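Oxidized polyvinyl alcohol hydrolase from Pseudomonas sp. hydrolyses the beta-diketone 4,6-nonanedione and also oxidized polyvinyl alcohol, the latter in the second step of polyvinyl alcohol degradation. Local coordinates of one contact, PDB 3WL6 (chain A, 1.60 Å), residues Ser201-Val206 and Arg276-Ala281, beside the matching contact of the related oxidized polyvinyl alcohol hydrolase from Sphingopyxis, PDB 3WLA (chain B, 1.90 Å), residues Ser186-Ser191 and Arg258-Ala263. Both blocks share one frame: the second was fitted to the first on N, CA, C and O of the twelve residues, RMSD 0.20 Å. Numbering follows each deposited sequence.

Structure 1 (3WL6).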
loop_
_atom_site.group_PDB
_atom_site.type_symbol
_atom_site.label_atom_id
_atom_site.label_comp_id
_atom_site.label_asym_id
_atom_site.label_seq_id
_atom_site.Cartn_x
_atom_site.Cartn_y
_atom_site.Cartn_z
ATOM N N SER A 201 -3.276 7.123 1.881
ATOM C CA SER A 201 -2.644 7.845 2.981
ATOM C C SER A 201 -1.407 7.129 3.504
ATOM O O SER A 201 -1.266 6.912 4.711
ATOM C CB SER A 201 -3.648 8.061 4.099
ATOM O OG SER A 201 -4.777 8.735 3.571
ATOM N N GLY A 202 -0.530 6.798 2.563
ATOM C CA GLY A 202 0.732 6.161 2.907
ATOM C C GLY A 202 1.823 7.223 2.984
ATOM O O GLY A 202 1.705 8.333 2.412
ATOM N N GLU A 203 2.893 6.888 3.695
ATOM C CA GLU A 203 4.047 7.777 3.778
ATOM C C GLU A 203 5.002 7.516 2.608
ATOM O O GLU A 203 4.913 6.499 1.905
ATOM C CB GLU A 203 4.838 7.525 5.075
ATOM C CG GLU A 203 4.703 8.614 6.153
ATOM C CD GLU A 203 5.365 9.960 5.784
ATOM O OE1 GLU A 203 5.404 10.834 6.683
ATOM O OE2 GLU A 203 5.855 10.176 4.642
ATOM N N TRP A 204 5.902 8.490 2.402
ATOM C CA TRP A 204 6.968 8.402 1.409
ATOM C C TRP A 204 8.295 8.546 2.174
ATOM O O TRP A 204 9.341 8.095 1.700
ATOM C CB TRP A 204 6.846 9.539 0.366
ATOM C CG TRP A 204 7.592 9.299 -0.933
ATOM C CD1 TRP A 204 8.806 9.854 -1.330
ATOM C CD2 TRP A 204 7.192 8.436 -1.996
ATOM N NE1 TRP A 204 9.165 9.377 -2.570
ATOM C CE2 TRP A 204 8.200 8.507 -3.002
ATOM C CE3 TRP A 204 6.076 7.598 -2.205
ATOM C CZ2 TRP A 204 8.124 7.773 -4.188
ATOM C CZ3 TRP A 204 6.000 6.872 -3.376
ATOM C CH2 TRP A 204 7.023 6.960 -4.363
ATOM N N TYR A 205 8.241 9.192 3.341
ATOM C CA TYR A 205 9.429 9.465 4.177
ATOM C C TYR A 205 10.446 10.214 3.337
ATOM O O TYR A 205 11.599 9.801 3.176
ATOM C CB TYR A 205 10.055 8.170 4.714
ATOM C CG TYR A 205 9.122 7.301 5.538
ATOM C CD1 TYR A 205 8.516 7.789 6.685
ATOM C CD2 TYR A 205 8.940 5.953 5.211
ATOM C CE1 TYR A 205 7.748 6.950 7.519
ATOM C CE2 TYR A 205 8.191 5.113 6.023
ATOM C CZ TYR A 205 7.608 5.619 7.174
ATOM O OH TYR A 205 6.948 4.778 8.030
ATOM N N VAL A 206 10.021 11.363 2.841
ATOM C CA VAL A 206 10.885 12.170 1.964
ATOM C C VAL A 206 12.290 12.424 2.529
ATOM O O VAL A 206 12.442 12.716 3.707
ATOM C CB VAL A 206 10.184 13.517 1.657
ATOM C CG1 VAL A 206 11.145 14.491 0.926
ATOM C CG2 VAL A 206 8.980 13.248 0.736
ATOM N N ARG A 276 -0.273 14.934 3.242
ATOM C CA ARG A 276 -0.313 15.818 2.074
ATOM C C ARG A 276 1.026 15.675 1.288
ATOM O O ARG A 276 1.040 15.397 0.100
ATOM C CB ARG A 276 -0.516 17.274 2.518
ATOM C CG ARG A 276 -0.635 18.234 1.314
ATOM C CD ARG A 276 -0.525 19.710 1.711
ATOM N NE ARG A 276 -1.501 20.038 2.734
ATOM C CZ ARG A 276 -2.716 20.516 2.484
ATOM N NH1 ARG A 276 -3.094 20.746 1.248
ATOM N NH2 ARG A 276 -3.579 20.676 3.475
ATOM N N PRO A 277 2.175 15.903 1.949
ATOM C CA PRO A 277 3.419 15.765 1.196
ATOM C C PRO A 277 3.720 14.381 0.668
ATOM O O PRO A 277 4.320 14.254 -0.404
ATOM C CB PRO A 277 4.504 16.217 2.188
ATOM C CG PRO A 277 3.889 16.059 3.529
ATOM C CD PRO A 277 2.421 16.457 3.288
ATOM N N SER A 278 3.324 13.339 1.406
ATOM C CA SER A 278 3.646 11.996 0.941
ATOM C C SER A 278 2.792 11.526 -0.219
ATOM O O SER A 278 3.280 10.798 -1.082
ATOM C CB SER A 278 3.601 11.008 2.114
ATOM O OG SER A 278 2.306 10.971 2.665
ATOM N N THR A 279 1.517 11.895 -0.241
ATOM C CA THR A 279 0.686 11.515 -1.384
ATOM C C THR A 279 1.140 12.359 -2.572
ATOM O O THR A 279 1.159 11.881 -3.701
ATOM C CB THR A 279 -0.845 11.716 -1.098
ATOM O OG1 THR A 279 -1.092 13.066 -0.698
ATOM C CG2 THR A 279 -1.286 10.757 0.018
ATOM N N GLN A 280 1.527 13.617 -2.328
ATOM C CA GLN A 280 2.022 14.443 -3.437
ATOM C C GLN A 280 3.282 13.803 -4.036
ATOM O O GLN A 280 3.367 13.608 -5.248
ATOM C CB GLN A 280 2.377 15.853 -2.955
ATOM C CG GLN A 280 2.844 16.802 -4.086
ATOM C CD GLN A 280 1.707 17.181 -5.025
ATOM O OE1 GLN A 280 0.765 17.806 -4.605
ATOM N NE2 GLN A 280 1.801 16.789 -6.304
ATOM N N ALA A 281 4.258 13.487 -3.184
ATOM C CA ALA A 281 5.509 12.925 -3.658
ATOM C C ALA A 281 5.303 11.617 -4.393
ATOM O O ALA A 281 5.948 11.359 -5.430
ATOM C CB ALA A 281 6.479 12.723 -2.469
#
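Ser278 meets the backbone of Gly202 and Trp204 from the first turn of helix 275-288. Ser278 OG donates to Gly202 O at 2.7 Å, tilted 20° from the carbonyl plane. A chi1 of 61° sets OG between the backbone N and the carbonyl carbon and aims it at this oxygen. Glu203 OE2 lies 3.5 Å from Ser278 CB. Ser278 CB also packs against Trp204 N at 3.4 Å. Ala281 CB lies over one face of the indole, 4.0 Å from the centroid of the five-membered ring of Trp204, in a CH-pi contact. Val206 touches the same methyl, with CG2 4.1 Å from Ala281 CB. Further out, Trp204 NE1 is bonded to His231 O. Val206 also packs on Ala219 and Val223 of helix 216-225. The 201-206 loop follows strand 196-200 of the central sheet of this alpha/beta-hydrolase. At its start Ser201 OG bonds to Asp258, part of a probable Ser177-His303-Asp258 triad. The buried contact thus joins this loop to the helix beside the probable active site.

Structure 2 (3WLA).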
loop_
_atom_site.group_PDB
_atom_site.type_symbol
_atom_site.label_atom_id
_atom_site.label_comp_id
_atom_site.label_asym_id
_atom_site.label_seq_id
_atom_site.Cartn_x
_atom_site.Cartn_y
_atom_site.Cartn_z
ATOM N N SER B 186 -3.228 6.989 1.879
ATOM C CA SER B 186 -2.530 7.774 2.889
ATOM C C SER B 186 -1.301 7.071 3.451
ATOM O O SER B 186 -1.199 6.807 4.650
ATOM C CB SER B 186 -3.453 8.140 4.039
ATOM O OG SER B 186 -4.668 8.676 3.565
ATOM N N GLY B 187 -0.363 6.767 2.554
ATOM C CA GLY B 187 0.849 6.133 2.934
ATOM C C GLY B 187 1.962 7.122 3.059
ATOM O O GLY B 187 1.906 8.205 2.488
ATOM N N GLU B 188 2.970 6.777 3.836
ATOM C CA GLU B 188 4.111 7.664 3.980
ATOM C C GLU B 188 5.044 7.494 2.779
ATOM O O GLU B 188 4.972 6.505 2.063
ATOM C CB GLU B 188 4.897 7.325 5.218
ATOM C CG GLU B 188 4.747 8.311 6.396
ATOM C CD GLU B 188 5.472 9.669 6.192
ATOM O OE1 GLU B 188 6.280 9.823 5.215
ATOM O OE2 GLU B 188 5.206 10.574 7.019
ATOM N N TRP B 189 5.934 8.450 2.599
ATOM C CA TRP B 189 6.941 8.375 1.526
ATOM C C TRP B 189 8.335 8.500 2.169
ATOM O O TRP B 189 9.395 8.133 1.555
ATOM C CB TRP B 189 6.715 9.509 0.494
ATOM C CG TRP B 189 7.571 9.358 -0.746
ATOM C CD1 TRP B 189 8.672 10.117 -1.099
ATOM C CD2 TRP B 189 7.353 8.446 -1.802
ATOM N NE1 TRP B 189 9.131 9.715 -2.336
ATOM C CE2 TRP B 189 8.335 8.693 -2.788
ATOM C CE3 TRP B 189 6.402 7.440 -2.029
ATOM C CZ2 TRP B 189 8.396 7.966 -3.976
ATOM C CZ3 TRP B 189 6.453 6.716 -3.222
ATOM C CH2 TRP B 189 7.443 6.980 -4.176
ATOM N N TYR B 190 8.329 8.950 3.432
ATOM C CA TYR B 190 9.540 9.213 4.208
ATOM C C TYR B 190 10.474 10.016 3.299
ATOM O O TYR B 190 11.574 9.601 2.992
ATOM C CB TYR B 190 10.229 7.913 4.623
ATOM C CG TYR B 190 9.353 6.991 5.421
ATOM C CD1 TYR B 190 8.682 7.434 6.566
ATOM C CD2 TYR B 190 9.218 5.628 5.053
ATOM C CE1 TYR B 190 7.896 6.539 7.330
ATOM C CE2 TYR B 190 8.444 4.743 5.813
ATOM C CZ TYR B 190 7.797 5.200 6.941
ATOM O OH TYR B 190 7.112 4.301 7.716
ATOM N N SER B 191 10.012 11.160 2.826
ATOM C CA SER B 191 10.844 11.946 1.928
ATOM C C SER B 191 12.184 12.310 2.488
ATOM O O SER B 191 12.325 12.587 3.677
ATOM C CB SER B 191 10.122 13.203 1.502
ATOM O OG SER B 191 8.843 12.849 1.067
ATOM N N ARG B 258 -0.277 15.076 3.080
ATOM C CA ARG B 258 -0.424 15.919 1.881
ATOM C C ARG B 258 0.904 15.802 1.122
ATOM O O ARG B 258 0.945 15.373 -0.034
ATOM C CB ARG B 258 -0.719 17.374 2.295
ATOM C CG ARG B 258 -0.887 18.391 1.146
ATOM C CD ARG B 258 -0.738 19.777 1.789
ATOM N NE ARG B 258 -1.841 19.997 2.728
ATOM C CZ ARG B 258 -3.053 20.331 2.317
ATOM N NH1 ARG B 258 -3.274 20.507 1.014
ATOM N NH2 ARG B 258 -4.066 20.397 3.166
ATOM N N PRO B 259 2.012 16.120 1.781
ATOM C CA PRO B 259 3.248 16.000 1.013
ATOM C C PRO B 259 3.585 14.567 0.619
ATOM O O PRO B 259 4.227 14.331 -0.433
ATOM C CB PRO B 259 4.304 16.593 1.932
ATOM C CG PRO B 259 3.693 16.443 3.333
ATOM C CD PRO B 259 2.250 16.791 3.073
ATOM N N THR B 260 3.172 13.593 1.443
ATOM C CA THR B 260 3.525 12.238 1.074
ATOM C C THR B 260 2.759 11.699 -0.098
ATOM O O THR B 260 3.325 10.925 -0.871
ATOM C CB THR B 260 3.357 11.222 2.230
ATOM O OG1 THR B 260 1.967 11.036 2.484
ATOM C CG2 THR B 260 4.046 11.722 3.454
ATOM N N THR B 261 1.489 12.047 -0.242
ATOM C CA THR B 261 0.756 11.526 -1.407
ATOM C C THR B 261 1.099 12.408 -2.626
ATOM O O THR B 261 0.964 11.981 -3.786
ATOM C CB THR B 261 -0.743 11.480 -1.163
ATOM O OG1 THR B 261 -1.200 12.787 -0.782
ATOM C CG2 THR B 261 -1.066 10.485 -0.004
ATOM N N GLN B 262 1.584 13.629 -2.370
ATOM C CA GLN B 262 2.001 14.453 -3.509
ATOM C C GLN B 262 3.294 13.826 -4.066
ATOM O O GLN B 262 3.414 13.571 -5.268
ATOM C CB GLN B 262 2.318 15.894 -3.093
ATOM C CG GLN B 262 2.837 16.700 -4.318
ATOM C CD GLN B 262 1.703 17.008 -5.226
ATOM O OE1 GLN B 262 0.768 17.717 -4.834
ATOM N NE2 GLN B 262 1.732 16.460 -6.438
ATOM N N ALA B 263 4.251 13.582 -3.176
ATOM C CA ALA B 263 5.520 13.027 -3.570
ATOM C C ALA B 263 5.337 11.684 -4.274
ATOM O O ALA B 263 5.937 11.446 -5.307
ATOM C CB ALA B 263 6.398 12.869 -2.378
HETATM O O HOH W 1 2.212 8.165 -0.435
#
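Thr260 touches Gly187 and Trp189 with its hydroxyl and CB, and Glu188 with its methyl. Thr260 OG1 donates to Gly187 O at 2.8 Å, tilted 23° from the carbonyl plane. A chi1 of 70° turns OG1 to this oxygen and puts CG2 beside the backbone N. Thr260 CG2 lies 3.4 Å from Glu188 OE1, and Glu188 OE2 is bonded to Ser255 OG. Thr260 CB packs against Trp189 N at 3.8 Å. A modelled water donates to both Gly187 O and Thr260 O, so that Gly187 O takes two bonds. Ala263 CB lies over one face of the indole, 4.1 Å from the centroid of the five-membered ring of Trp189, in a CH-pi contact. Ser191 touches the same methyl, with OG 4.2 Å from Ala263 CB. Further out, Trp189 NE1 is bonded to Trp216 O, and Ser191 also packs on Thr204 of helix 201-210. At the start of the loop Ser186 OG bonds to Asp243, part of a probable triad with Ser162 and His285.

What differs
Val206(A) is matched by Ser191(B), and the CB atoms coincide within the error. CG2 of Val206(A) and OG of Ser191(B) fall 0.5 Å apart, so a polar oxygen stands in the place of a methyl. CG1 of Val206(A) has no counterpart in the side chain of Ser191(B). The position thus carries one branch fewer in chain B, and probably less apolar surface there. Both residues are buried. The touches to the tryptophan and the alanine, Trp204(A) and Ala281(A) or Trp189(B) and Ala263(B), are kept.

Ser278(A) is matched by Thr260(B), again with coinciding CB atoms. The two hydroxyls, OG of Ser278(A) and OG1 of Thr260(B), lie 0.4 Å apart after superposition. The bond to the glycine carbonyl, Gly202(A) O or Gly187(B) O, is therefore kept. CB touches this oxygen and the tryptophan N in both structures. CG2 of Thr260(B) is extra, with no counterpart in Ser278(A). It adds a buried methyl to the helix side of the contact.

The CA atoms that can be compared coincide within the error. The side chains of Trp204(A) and Thr279(A) keep the places of Trp189(B) and Thr261(B). A water between Gly187(B) O and Thr260(B) O is modelled in chain B alone.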